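Local coordinates for thioredoxin domain-containing protein (PDB 3EYT) that is of unknown function but has a thioredoxin-like fold of the AhpC/TSA family, and may have oxidoreductase or antioxidant activity, at residues C[4-10]-C[108-114]; C[32-38]-C[66-72]; C[50-54]-C[138-143]; C[115-121]-C[133-137]. One frame throughout, in Å; residues are numbered along the deposited sequence.

Contact 1. Residues C[4-10]-C[108-114]; sequences MKAPELQ and RTMAAYQ
Hydrogen bonds fix both ends of the run from P7 to Q10 against helix 108-112. The Y113 hydroxyl donates to the carbonyl oxygen of P7 (OH to O 2.8 Å). Further along, Q10 N donates to T109 OG1 at 2.9 Å, T109 being in the m rotamer. R108 NE gives a third bond, to Q10 OE1 at 2.7 Å, with OE1 at the guanidinium edge near its plane. A water bridges the same two side chains, accepting from Q10 NE2 at 2.8 Å and weakly from R108 NH2 at 3.0 Å. The backbone of 4-10 is extended throughout, though only 4-5 forms a weakly bonded strand; the nearest CA pairs are P7 with A112 (6.5 Å) and Q10 with T109 (5.5 Å). This N-terminal run packs along a short helix of the thioredoxin-like fold that leads into strand 120-124. That helix ends in a Schellman motif at Q114, whose phi is positive (57°), with Q114 N bonded to A111 O at 3.0 Å. Apolar packing centres on P7: its CD lies over the Y113 ring face, 3.8 Å from the centroid, a CH-pi contact, while its CB meets A112 CB at 3.8 Å. A6 CB lies 4.2 Å from Y113 CZ, and L9 CD2 reaches T109 CG2 at 4.0 Å. On the sheet side, Y113 also packs on L122 and I124 of strand 120-124.

Contact 2. Residues C[32-38]-C[66-72]; sequences VIEAFQM and LGLHTVF
F36, with chi1 in p, overlaps H69 on one side of the sheet: H69 CD2 sits over the phenyl face, 3.6 Å from F36 CE1, with the ring planes oblique at 41°. Their strands are parallel neighbours at the centre of a thioredoxin-like sheet, the two strands of a beta-alpha-beta unit joined through helix 41-57. The axes of segments 32-36 and 66-69 approach to 4.6 Å, at 26° between their directions, pairing I33 with L66, E34 with G67, A35 with L68 and F36 with H69. The ladder runs L66 N to V32 O (2.9 Å), E34 N to L66 O (2.9 Å), L68 N to E34 O (2.8 Å), F36 N to L68 O (2.9 Å) and T70 N to F36 O (3.0 Å). I33, A35, L66 and L68 line the other face, with I33 CG2 3.8 Å from L68 CB. F36 also touches C43 of a probable thioredoxin-type CxxC. At and just past the strand ends, side chains accept from backbone NH groups: F72 N donates to Q37 OE1 at 3.1 Å, and M38 N to H69 NE2 at 3.0 Å.

Contact 3. Residues C[50-54]-C[138-143]; sequences LAQKV and VSELLL
This is a small helix-to-helix contact, apolar at its centre with a salt bridge at its margin, on one side of the thioredoxin-like sheet. It joins helix 41-57, the crossover of the beta-alpha-beta unit, to the start of the C-terminal helix 140-151. The backbones stay well apart, the nearest CA atoms, of L50 and E140, being 8.0 Å from each other, so side chains span the gap. L50, in the tp rotamer, points toward the other segment: its CD2 meets V138 CB at 3.8 Å, and its CD1 reaches E140 CG at 3.7 Å and L143 CD2 at 4.0 Å. L143, also tp, puts the same CD2 3.8 Å from V54 CG2. Beneath, L50 and L143 both rest on L121 of strand 120-124. The second helix starts at an N-cap, S139, whose OG accepts from L142 N at 3.0 Å. Near the solvent, K53 extends with chi2 to chi4 all t, and its NZ forms a salt bridge with E140 OE2 at 3.3 Å.

Contact 4. Residues C[115-121]-C[133-137]; sequences MRGTPSL and HHFGD
F135, with chi1 t, lays its ring along the turn that precedes strand 120-124. R116 CB covers one face, 4.0 Å from the centroid in a CH-pi contact, while F135 CE1 lies 3.5 Å from G117 C, where a side chain on G117 would collide with the ring. H133, also t in chi1, sends its imidazole back toward the other strand, with NE2 3.8 Å from M115 CG. A water links the backbone N of R116 with the side chains of S120 and H133: it accepts from R116 N, donates to S120 OG and meets H133 NE2, each at 2.8 Å. S120, in the m rotamer, also donates from OG to G117 O at 2.7 Å. L121 and H134, t and m in chi1, share the opposite face, their CB atoms 4.4 Å apart. The backbone forms an antiparallel hairpin: S120 and F135 are a non-hydrogen-bonded pair, L121 and H134 a hydrogen-bonded one, with L121 N to H134 O and H134 N to L121 O both 2.7 Å. G136 N to P119 O (2.8 Å) continues the ladder. P119 follows a cis peptide bond, matching the cis-proline beside the CxxC in thioredoxin-like folds; T118 and P119 touch C43 of the probable CxxC. Within the sheet, S120 shares a backbone hydrogen bond with A35 of neighbouring strand 30-36, while L121 packs on L50 of helix 41-57 and H134 NE2 bonds to E146 of helix 140-151.

Contact 2 is the buried centre of the fold, its strands zipped by a regular parallel ladder. Contact 4 extends the same sheet through antiparallel pairing, with A35 bonded to S120 where the two meet, but is only partly buried. Contacts 1 and 3, about 22 Å apart between centres and on opposite sides of the chain's centre, are also partly buried: the first depends on side-chain hydrogen bonds and proline packing, the second on aliphatic contacts plus one surface salt bridge. Contact 3 joins two helices over the sheet to which contacts 2 and 4 supply strands. M110 of contact 1 reaches F72 and T70 of contact 2, and G117 of contact 4.

Contact 1. Residues C[4-10]-C[108-114]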
loop_
_atom_site.group_PDB
_atom_site.type_symbol
_atom_site.label_atom_id
_atom_site.label_comp_id
_atom_site.label_asym_id
_atom_site.label_seq_id
_atom_site.Cartn_x
_atom_site.Cartn_y
_atom_site.Cartn_z
HETATM N N MSE C 4 -4.301 25.535 -24.115
HETATM C CA MSE C 4 -5.375 25.258 -23.173
HETATM C C MSE C 4 -4.957 25.515 -21.716
HETATM O O MSE C 4 -3.781 25.445 -21.386
HETATM C CB MSE C 4 -5.927 23.841 -23.356
HETATM C CG MSE C 4 -4.915 22.738 -23.589
HETATM SE SE MSE C 4 -5.919 21.058 -23.724
HETATM C CE MSE C 4 -6.099 20.730 -21.821
ATOM N N LYS C 5 -5.920 25.826 -20.849
ATOM C CA LYS C 5 -5.560 26.109 -19.457
ATOM C C LYS C 5 -5.029 24.848 -18.737
ATOM O O LYS C 5 -5.516 23.741 -18.982
ATOM C CB LYS C 5 -6.711 26.769 -18.698
ATOM C CG LYS C 5 -6.224 27.923 -17.847
ATOM C CD LYS C 5 -7.242 28.315 -16.788
ATOM C CE LYS C 5 -6.591 29.242 -15.751
ATOM N NZ LYS C 5 -5.179 28.833 -15.370
ATOM N N ALA C 6 -3.993 25.005 -17.909
ATOM C CA ALA C 6 -3.452 23.871 -17.151
ATOM C C ALA C 6 -4.144 23.693 -15.772
ATOM O O ALA C 6 -4.041 24.558 -14.910
ATOM C CB ALA C 6 -1.937 23.968 -17.014
ATOM N N PRO C 7 -4.869 22.569 -15.562
ATOM C CA PRO C 7 -5.530 22.403 -14.249
ATOM C C PRO C 7 -4.542 22.455 -13.074
ATOM O O PRO C 7 -3.402 22.013 -13.221
ATOM C CB PRO C 7 -6.135 20.996 -14.342
ATOM C CG PRO C 7 -6.431 20.836 -15.848
ATOM C CD PRO C 7 -5.247 21.511 -16.518
ATOM N N GLU C 8 -4.985 22.987 -11.938
ATOM C CA GLU C 8 -4.183 23.000 -10.714
ATOM C C GLU C 8 -3.824 21.546 -10.294
ATOM O O GLU C 8 -4.656 20.653 -10.412
ATOM C CB GLU C 8 -4.931 23.781 -9.607
ATOM C CG GLU C 8 -5.013 25.315 -9.876
ATOM C CD GLU C 8 -5.813 26.124 -8.829
ATOM O OE1 GLU C 8 -6.546 25.549 -7.999
ATOM O OE2 GLU C 8 -5.720 27.372 -8.845
ATOM N N LEU C 9 -2.580 21.309 -9.863
ATOM C CA LEU C 9 -2.143 19.985 -9.407
ATOM C C LEU C 9 -2.967 19.581 -8.190
ATOM O O LEU C 9 -3.218 20.409 -7.298
ATOM C CB LEU C 9 -0.651 20.010 -9.064
ATOM C CG LEU C 9 0.308 20.422 -10.187
ATOM C CD1 LEU C 9 1.783 20.391 -9.701
ATOM C CD2 LEU C 9 0.134 19.548 -11.410
ATOM N N GLN C 10 -3.445 18.355 -8.175
ATOM C CA GLN C 10 -4.099 17.832 -6.971
ATOM C C GLN C 10 -3.227 16.710 -6.432
ATOM O O GLN C 10 -3.216 15.601 -6.954
ATOM C CB GLN C 10 -5.526 17.348 -7.274
ATOM C CG GLN C 10 -6.441 18.430 -7.939
ATOM C CD GLN C 10 -7.799 17.841 -8.324
ATOM O OE1 GLN C 10 -8.584 17.432 -7.472
ATOM N NE2 GLN C 10 -8.052 17.760 -9.612
ATOM N N ARG C 108 -6.576 12.001 -9.682
ATOM C CA ARG C 108 -7.334 13.223 -10.026
ATOM C C ARG C 108 -6.635 14.120 -11.052
ATOM O O ARG C 108 -7.286 14.631 -11.986
ATOM C CB ARG C 108 -7.695 14.041 -8.770
ATOM C CG ARG C 108 -8.566 13.253 -7.797
ATOM C CD ARG C 108 -9.243 14.117 -6.771
ATOM N NE ARG C 108 -10.032 15.178 -7.382
ATOM C CZ ARG C 108 -11.340 15.103 -7.628
ATOM N NH1 ARG C 108 -12.035 14.013 -7.311
ATOM N NH2 ARG C 108 -11.954 16.130 -8.189
ATOM N N THR C 109 -5.337 14.347 -10.865
ATOM C CA THR C 109 -4.608 15.241 -11.794
ATOM C C THR C 109 -4.475 14.587 -13.171
ATOM O O THR C 109 -4.669 15.228 -14.235
ATOM C CB THR C 109 -3.218 15.601 -11.237
ATOM O OG1 THR C 109 -3.370 16.016 -9.879
ATOM C CG2 THR C 109 -2.537 16.700 -12.053
HETATM N N MSE C 110 -4.172 13.297 -13.156
HETATM C CA MSE C 110 -4.139 12.545 -14.401
HETATM C C MSE C 110 -5.443 12.670 -15.210
HETATM O O MSE C 110 -5.385 12.914 -16.419
HETATM C CB MSE C 110 -3.891 11.053 -14.119
HETATM C CG MSE C 110 -3.569 10.287 -15.408
HETATM SE SE MSE C 110 -3.315 8.374 -15.111
HETATM C CE MSE C 110 -3.004 7.898 -16.979
ATOM N N ALA C 111 -6.592 12.497 -14.552
ATOM C CA ALA C 111 -7.896 12.659 -15.204
ATOM C C ALA C 111 -8.120 14.087 -15.651
ATOM O O ALA C 111 -8.575 14.304 -16.759
ATOM C CB ALA C 111 -9.048 12.186 -14.292
ATOM N N ALA C 112 -7.798 15.069 -14.800
ATOM C CA ALA C 112 -7.951 16.486 -15.159
ATOM C C ALA C 112 -7.187 16.830 -16.439
ATOM O O ALA C 112 -7.655 17.640 -17.246
ATOM C CB ALA C 112 -7.470 17.409 -14.004
ATOM N N TYR C 113 -6.037 16.185 -16.639
ATOM C CA TYR C 113 -5.218 16.458 -17.800
ATOM C C TYR C 113 -5.564 15.605 -19.022
ATOM O O TYR C 113 -4.954 15.790 -20.087
ATOM C CB TYR C 113 -3.715 16.339 -17.467
ATOM C CG TYR C 113 -3.147 17.609 -16.869
ATOM C CD1 TYR C 113 -3.325 17.908 -15.505
ATOM C CD2 TYR C 113 -2.460 18.525 -17.654
ATOM C CE1 TYR C 113 -2.847 19.091 -14.962
ATOM C CE2 TYR C 113 -1.954 19.693 -17.118
ATOM C CZ TYR C 113 -2.149 19.977 -15.775
ATOM O OH TYR C 113 -1.659 21.153 -15.239
ATOM N N GLN C 114 -6.506 14.680 -18.849
ATOM C CA GLN C 114 -6.924 13.742 -19.900
ATOM C C GLN C 114 -5.711 12.933 -20.417
ATOM O O GLN C 114 -5.552 12.727 -21.623
ATOM C CB GLN C 114 -7.621 14.522 -21.038
ATOM C CG GLN C 114 -8.737 15.436 -20.495
ATOM C CD GLN C 114 -9.398 16.288 -21.573
ATOM O OE1 GLN C 114 -8.849 17.288 -22.013
ATOM N NE2 GLN C 114 -10.567 15.878 -21.993
HETATM O O HOH W 1 -10.705 17.413 -10.552
#

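Contact 2. Residues C[32-38]-C[66-72]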
loop_
_atom_site.group_PDB
_atom_site.type_symbol
_atom_site.label_atom_id
_atom_site.label_comp_id
_atom_site.label_asym_id
_atom_site.label_seq_id
_atom_site.Cartn_x
_atom_site.Cartn_y
_atom_site.Cartn_z
ATOM N N VAL C 32 8.089 21.572 -16.721
ATOM C CA VAL C 32 8.050 20.266 -17.369
ATOM C C VAL C 32 7.567 19.274 -16.330
ATOM O O VAL C 32 8.175 19.143 -15.268
ATOM C CB VAL C 32 9.458 19.827 -17.843
ATOM C CG1 VAL C 32 9.413 18.444 -18.474
ATOM C CG2 VAL C 32 10.038 20.846 -18.827
ATOM N N ILE C 33 6.471 18.583 -16.623
ATOM C CA ILE C 33 5.959 17.557 -15.726
ATOM C C ILE C 33 6.057 16.179 -16.354
ATOM O O ILE C 33 5.524 15.938 -17.426
ATOM C CB ILE C 33 4.491 17.823 -15.317
ATOM C CG1 ILE C 33 4.329 19.230 -14.758
ATOM C CG2 ILE C 33 3.970 16.775 -14.281
ATOM C CD1 ILE C 33 2.817 19.633 -14.514
ATOM N N GLU C 34 6.707 15.270 -15.642
ATOM C CA GLU C 34 6.797 13.888 -16.078
ATOM C C GLU C 34 5.844 13.055 -15.213
ATOM O O GLU C 34 6.070 12.895 -14.011
ATOM C CB GLU C 34 8.255 13.416 -15.959
ATOM C CG GLU C 34 8.512 11.947 -16.203
ATOM C CD GLU C 34 8.321 11.533 -17.656
ATOM O OE1 GLU C 34 8.390 12.386 -18.576
ATOM O OE2 GLU C 34 8.084 10.333 -17.868
ATOM N N ALA C 35 4.780 12.552 -15.840
ATOM C CA ALA C 35 3.778 11.736 -15.173
ATOM C C ALA C 35 4.176 10.299 -15.448
ATOM O O ALA C 35 4.389 9.909 -16.603
ATOM C CB ALA C 35 2.396 12.007 -15.709
ATOM N N PHE C 36 4.309 9.523 -14.380
ATOM C CA PHE C 36 4.888 8.201 -14.487
ATOM C C PHE C 36 4.264 7.291 -13.420
ATOM O O PHE C 36 3.675 7.765 -12.437
ATOM C CB PHE C 36 6.425 8.281 -14.302
ATOM C CG PHE C 36 6.863 8.581 -12.873
ATOM C CD1 PHE C 36 7.302 7.544 -12.034
ATOM C CD2 PHE C 36 6.845 9.899 -12.376
ATOM C CE1 PHE C 36 7.702 7.813 -10.711
ATOM C CE2 PHE C 36 7.239 10.189 -11.074
ATOM C CZ PHE C 36 7.669 9.134 -10.223
ATOM N N GLN C 37 4.439 5.981 -13.619
ATOM C CA GLN C 37 4.189 4.971 -12.592
ATOM C C GLN C 37 5.514 4.285 -12.398
ATOM O O GLN C 37 6.201 3.944 -13.385
ATOM C CB GLN C 37 3.200 3.894 -13.069
ATOM C CG GLN C 37 1.751 4.393 -13.281
ATOM C CD GLN C 37 0.788 3.248 -13.599
ATOM O OE1 GLN C 37 -0.061 2.926 -12.789
ATOM N NE2 GLN C 37 0.977 2.594 -14.735
HETATM N N MSE C 38 5.851 4.027 -11.143
HETATM C CA MSE C 38 7.159 3.469 -10.808
HETATM C C MSE C 38 7.367 2.062 -11.376
HETATM O O MSE C 38 8.488 1.693 -11.667
HETATM C CB MSE C 38 7.374 3.497 -9.294
HETATM C CG MSE C 38 6.362 2.638 -8.537
HETATM SE SE MSE C 38 6.714 2.722 -6.614
HETATM C CE MSE C 38 8.131 1.339 -6.530
ATOM N N LEU C 66 9.189 18.623 -12.560
ATOM C CA LEU C 66 8.383 17.982 -11.505
ATOM C C LEU C 66 8.060 16.578 -11.956
ATOM O O LEU C 66 7.786 16.376 -13.134
ATOM C CB LEU C 66 7.030 18.683 -11.341
ATOM C CG LEU C 66 7.050 20.186 -11.092
ATOM C CD1 LEU C 66 5.664 20.681 -10.809
ATOM C CD2 LEU C 66 8.048 20.524 -9.941
ATOM N N GLY C 67 8.048 15.631 -11.022
ATOM C CA GLY C 67 7.516 14.286 -11.298
ATOM C C GLY C 67 6.082 14.225 -10.772
ATOM O O GLY C 67 5.768 14.819 -9.744
ATOM N N LEU C 68 5.216 13.494 -11.452
ATOM C CA LEU C 68 3.872 13.275 -10.946
ATOM C C LEU C 68 3.606 11.761 -10.965
ATOM O O LEU C 68 3.557 11.144 -12.035
ATOM C CB LEU C 68 2.862 14.046 -11.802
ATOM C CG LEU C 68 1.401 13.852 -11.411
ATOM C CD1 LEU C 68 1.142 14.560 -10.082
ATOM C CD2 LEU C 68 0.427 14.363 -12.496
ATOM N N HIS C 69 3.505 11.156 -9.779
ATOM C CA HIS C 69 3.269 9.691 -9.705
ATOM C C HIS C 69 1.759 9.426 -9.823
ATOM O O HIS C 69 0.970 9.685 -8.884
ATOM C CB HIS C 69 3.853 9.096 -8.412
ATOM C CG HIS C 69 4.039 7.601 -8.468
ATOM N ND1 HIS C 69 3.701 6.770 -7.425
ATOM C CD2 HIS C 69 4.525 6.800 -9.444
ATOM C CE1 HIS C 69 3.971 5.518 -7.754
ATOM N NE2 HIS C 69 4.480 5.514 -8.973
ATOM N N THR C 70 1.366 8.970 -11.008
ATOM C CA THR C 70 -0.068 8.852 -11.370
ATOM C C THR C 70 -0.370 7.354 -11.415
ATOM O O THR C 70 -0.285 6.708 -12.473
ATOM C CB THR C 70 -0.316 9.505 -12.729
ATOM O OG1 THR C 70 0.599 8.948 -13.707
ATOM C CG2 THR C 70 -0.101 11.023 -12.677
ATOM N N VAL C 71 -0.686 6.765 -10.264
ATOM C CA VAL C 71 -0.863 5.332 -10.231
ATOM C C VAL C 71 -2.331 5.056 -10.612
ATOM O O VAL C 71 -3.242 5.459 -9.878
ATOM C CB VAL C 71 -0.563 4.777 -8.802
ATOM C CG1 VAL C 71 -0.808 3.255 -8.753
ATOM C CG2 VAL C 71 0.872 5.108 -8.389
ATOM N N PHE C 72 -2.557 4.360 -11.719
ATOM C CA PHE C 72 -3.920 4.113 -12.168
ATOM C C PHE C 72 -4.205 2.620 -12.222
ATOM O O PHE C 72 -5.264 2.203 -12.664
ATOM C CB PHE C 72 -4.197 4.817 -13.507
ATOM C CG PHE C 72 -3.353 4.313 -14.649
ATOM C CD1 PHE C 72 -3.758 3.190 -15.391
ATOM C CD2 PHE C 72 -2.167 4.946 -14.978
ATOM C CE1 PHE C 72 -2.991 2.737 -16.479
ATOM C CE2 PHE C 72 -1.374 4.497 -16.046
ATOM C CZ PHE C 72 -1.779 3.390 -16.793
#

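Contact 3. Residues C[50-54]-C[138-143]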
loop_
_atom_site.group_PDB
_atom_site.type_symbol
_atom_site.label_atom_id
_atom_site.label_comp_id
_atom_site.label_asym_id
_atom_site.label_seq_id
_atom_site.Cartn_x
_atom_site.Cartn_y
_atom_site.Cartn_z
ATOM N N LEU C 50 14.502 10.794 -19.316
ATOM C CA LEU C 50 14.270 12.051 -20.055
ATOM C C LEU C 50 14.096 13.253 -19.114
ATOM O O LEU C 50 14.677 14.306 -19.338
ATOM C CB LEU C 50 13.069 11.926 -20.995
ATOM C CG LEU C 50 12.644 13.198 -21.734
ATOM C CD1 LEU C 50 13.765 13.718 -22.660
ATOM C CD2 LEU C 50 11.338 12.967 -22.531
ATOM N N ALA C 51 13.294 13.085 -18.052
ATOM C CA ALA C 51 13.077 14.166 -17.100
ATOM C C ALA C 51 14.408 14.603 -16.458
ATOM O O ALA C 51 14.639 15.801 -16.266
ATOM C CB ALA C 51 12.061 13.765 -16.037
ATOM N N GLN C 52 15.274 13.646 -16.152
ATOM C CA GLN C 52 16.577 13.958 -15.577
ATOM C C GLN C 52 17.514 14.698 -16.538
ATOM O O GLN C 52 18.320 15.516 -16.099
ATOM C CB GLN C 52 17.230 12.687 -15.051
ATOM C CG GLN C 52 16.453 12.070 -13.900
ATOM C CD GLN C 52 17.129 10.864 -13.327
ATOM O OE1 GLN C 52 17.335 9.877 -14.016
ATOM N NE2 GLN C 52 17.453 10.921 -12.060
ATOM N N LYS C 53 17.395 14.407 -17.833
ATOM C CA LYS C 53 18.148 15.127 -18.886
ATOM C C LYS C 53 17.690 16.556 -18.987
ATOM O O LYS C 53 18.515 17.462 -19.048
ATOM C CB LYS C 53 17.990 14.436 -20.248
ATOM C CG LYS C 53 18.828 13.176 -20.364
ATOM C CD LYS C 53 18.468 12.394 -21.599
ATOM C CE LYS C 53 19.411 11.222 -21.754
ATOM N NZ LYS C 53 18.939 10.279 -22.815
ATOM N N VAL C 54 16.361 16.751 -18.987
ATOM C CA VAL C 54 15.794 18.093 -18.986
ATOM C C VAL C 54 16.300 18.860 -17.776
ATOM O O VAL C 54 16.743 20.016 -17.910
ATOM C CB VAL C 54 14.239 18.056 -19.029
ATOM C CG1 VAL C 54 13.642 19.460 -18.863
ATOM C CG2 VAL C 54 13.766 17.386 -20.368
ATOM N N VAL C 138 9.533 10.491 -26.730
ATOM C CA VAL C 138 9.634 11.910 -27.083
ATOM C C VAL C 138 10.999 12.215 -27.707
ATOM O O VAL C 138 12.045 11.851 -27.143
ATOM C CB VAL C 138 9.429 12.834 -25.863
ATOM C CG1 VAL C 138 9.184 14.255 -26.342
ATOM C CG2 VAL C 138 8.231 12.370 -25.031
ATOM N N SER C 139 10.969 12.881 -28.858
ATOM C CA SER C 139 12.171 13.387 -29.497
ATOM C C SER C 139 12.809 14.459 -28.617
ATOM O O SER C 139 12.205 15.503 -28.357
ATOM C CB SER C 139 11.825 14.003 -30.843
ATOM O OG SER C 139 12.859 14.874 -31.257
ATOM N N GLU C 140 14.033 14.191 -28.169
ATOM C CA GLU C 140 14.808 15.181 -27.423
ATOM C C GLU C 140 15.075 16.478 -28.215
ATOM O O GLU C 140 15.012 17.580 -27.639
ATOM C CB GLU C 140 16.116 14.573 -26.938
ATOM C CG GLU C 140 15.919 13.800 -25.663
ATOM C CD GLU C 140 17.127 12.970 -25.309
ATOM O OE1 GLU C 140 18.259 13.480 -25.454
ATOM O OE2 GLU C 140 16.937 11.798 -24.883
ATOM N N LEU C 141 15.376 16.360 -29.510
ATOM C CA LEU C 141 15.517 17.565 -30.352
ATOM C C LEU C 141 14.229 18.389 -30.351
ATOM O O LEU C 141 14.262 19.625 -30.218
ATOM C CB LEU C 141 15.910 17.226 -31.800
ATOM C CG LEU C 141 17.395 16.903 -32.036
ATOM C CD1 LEU C 141 17.582 16.279 -33.384
ATOM C CD2 LEU C 141 18.249 18.187 -31.894
ATOM N N LEU C 142 13.088 17.731 -30.494
ATOM C CA LEU C 142 11.844 18.522 -30.615
ATOM C C LEU C 142 11.392 19.069 -29.270
ATOM O O LEU C 142 10.888 20.194 -29.210
ATOM C CB LEU C 142 10.732 17.754 -31.345
ATOM C CG LEU C 142 11.070 17.480 -32.830
ATOM C CD1 LEU C 142 10.265 16.301 -33.405
ATOM C CD2 LEU C 142 10.983 18.714 -33.748
ATOM N N LEU C 143 11.617 18.308 -28.195
ATOM C CA LEU C 143 11.317 18.803 -26.842
ATOM C C LEU C 143 12.190 20.000 -26.446
ATOM O O LEU C 143 11.699 20.968 -25.846
ATOM C CB LEU C 143 11.461 17.692 -25.788
ATOM C CG LEU C 143 11.145 18.100 -24.340
ATOM C CD1 LEU C 143 9.670 18.560 -24.208
ATOM C CD2 LEU C 143 11.457 16.973 -23.327
#

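Contact 4. Residues C[115-121]-C[133-137]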
loop_
_atom_site.group_PDB
_atom_site.type_symbol
_atom_site.label_atom_id
_atom_site.label_comp_id
_atom_site.label_asym_id
_atom_site.label_seq_id
_atom_site.Cartn_x
_atom_site.Cartn_y
_atom_site.Cartn_z
HETATM N N MSE C 115 -4.863 12.468 -19.503
HETATM C CA MSE C 115 -3.676 11.714 -19.939
HETATM C C MSE C 115 -4.085 10.354 -20.433
HETATM O O MSE C 115 -5.077 9.781 -19.973
HETATM C CB MSE C 115 -2.640 11.624 -18.809
HETATM C CG MSE C 115 -2.260 12.991 -18.306
HETATM SE SE MSE C 115 -0.848 12.711 -16.938
HETATM C CE MSE C 115 -0.781 14.524 -16.188
ATOM N N ARG C 116 -3.336 9.843 -21.397
ATOM C CA ARG C 116 -3.643 8.557 -22.033
ATOM C C ARG C 116 -2.941 7.401 -21.342
ATOM O O ARG C 116 -3.244 6.240 -21.605
ATOM C CB ARG C 116 -3.233 8.586 -23.505
ATOM C CG ARG C 116 -3.974 9.638 -24.333
ATOM C CD ARG C 116 -3.537 9.568 -25.790
ATOM N NE ARG C 116 -4.145 8.415 -26.473
ATOM C CZ ARG C 116 -5.400 8.365 -26.939
ATOM N NH1 ARG C 116 -6.220 9.408 -26.813
ATOM N NH2 ARG C 116 -5.840 7.262 -27.539
ATOM N N GLY C 117 -1.979 7.702 -20.476
ATOM C CA GLY C 117 -1.212 6.618 -19.844
ATOM C C GLY C 117 0.082 7.238 -19.390
ATOM O O GLY C 117 0.190 8.485 -19.313
ATOM N N THR C 118 1.066 6.384 -19.087
ATOM C CA THR C 118 2.395 6.847 -18.667
ATOM C C THR C 118 3.426 6.117 -19.548
ATOM O O THR C 118 3.167 4.996 -19.983
ATOM C CB THR C 118 2.669 6.481 -17.154
ATOM O OG1 THR C 118 2.593 5.063 -16.977
ATOM C CG2 THR C 118 1.641 7.114 -16.244
ATOM N N PRO C 119 4.596 6.738 -19.799
ATOM C CA PRO C 119 4.892 8.095 -19.342
ATOM C C PRO C 119 4.218 9.166 -20.205
ATOM O O PRO C 119 3.991 8.967 -21.405
ATOM C CB PRO C 119 6.433 8.188 -19.452
ATOM C CG PRO C 119 6.756 7.341 -20.688
ATOM C CD PRO C 119 5.700 6.150 -20.599
ATOM N N SER C 120 3.856 10.272 -19.575
ATOM C CA SER C 120 3.417 11.450 -20.299
ATOM C C SER C 120 4.263 12.616 -19.879
ATOM O O SER C 120 4.633 12.741 -18.709
ATOM C CB SER C 120 1.936 11.742 -20.038
ATOM O OG SER C 120 1.175 10.681 -20.586
ATOM N N LEU C 121 4.556 13.485 -20.834
ATOM C CA LEU C 121 5.334 14.657 -20.541
ATOM C C LEU C 121 4.484 15.875 -20.882
ATOM O O LEU C 121 3.946 15.967 -22.006
ATOM C CB LEU C 121 6.678 14.619 -21.292
ATOM C CG LEU C 121 7.705 15.656 -20.757
ATOM C CD1 LEU C 121 9.108 15.221 -20.882
ATOM C CD2 LEU C 121 7.517 16.985 -21.446
ATOM N N HIS C 133 1.761 18.129 -24.697
ATOM C CA HIS C 133 1.315 16.985 -23.916
ATOM C C HIS C 133 1.701 15.753 -24.735
ATOM O O HIS C 133 1.031 15.408 -25.710
ATOM C CB HIS C 133 -0.189 17.091 -23.678
ATOM C CG HIS C 133 -0.765 15.964 -22.870
ATOM N ND1 HIS C 133 -2.072 15.958 -22.454
ATOM C CD2 HIS C 133 -0.220 14.812 -22.409
ATOM C CE1 HIS C 133 -2.320 14.854 -21.768
ATOM N NE2 HIS C 133 -1.214 14.134 -21.728
ATOM N N HIS C 134 2.802 15.116 -24.344
ATOM C CA HIS C 134 3.375 13.985 -25.085
ATOM C C HIS C 134 3.152 12.701 -24.340
ATOM O O HIS C 134 3.428 12.629 -23.154
ATOM C CB HIS C 134 4.874 14.156 -25.265
ATOM C CG HIS C 134 5.247 15.398 -26.009
ATOM N ND1 HIS C 134 4.965 15.582 -27.344
ATOM C CD2 HIS C 134 5.886 16.523 -25.604
ATOM C CE1 HIS C 134 5.412 16.765 -27.732
ATOM N NE2 HIS C 134 5.990 17.350 -26.698
ATOM N N PHE C 135 2.714 11.676 -25.057
ATOM C CA PHE C 135 2.475 10.373 -24.477
ATOM C C PHE C 135 3.504 9.405 -25.047
ATOM O O PHE C 135 3.619 9.276 -26.259
ATOM C CB PHE C 135 1.044 9.913 -24.808
ATOM C CG PHE C 135 0.771 8.490 -24.419
ATOM C CD1 PHE C 135 1.140 8.021 -23.170
ATOM C CD2 PHE C 135 0.140 7.617 -25.312
ATOM C CE1 PHE C 135 0.909 6.689 -22.785
ATOM C CE2 PHE C 135 -0.126 6.279 -24.948
ATOM C CZ PHE C 135 0.278 5.811 -23.663
ATOM N N GLY C 136 4.271 8.726 -24.191
ATOM C CA GLY C 136 5.268 7.763 -24.694
ATOM C C GLY C 136 6.589 8.395 -25.128
ATOM O O GLY C 136 7.128 9.275 -24.441
ATOM N N ASP C 137 7.123 7.933 -26.258
ATOM C CA ASP C 137 8.477 8.313 -26.676
ATOM C C ASP C 137 8.499 9.763 -27.128
ATOM O O ASP C 137 7.559 10.225 -27.776
ATOM C CB ASP C 137 8.967 7.404 -27.811
ATOM C CG ASP C 137 9.458 6.053 -27.305
ATOM O OD1 ASP C 137 9.745 5.941 -26.084
ATOM O OD2 ASP C 137 9.554 5.104 -28.128
HETATM O O HOH W 2 -1.113 11.385 -22.129
#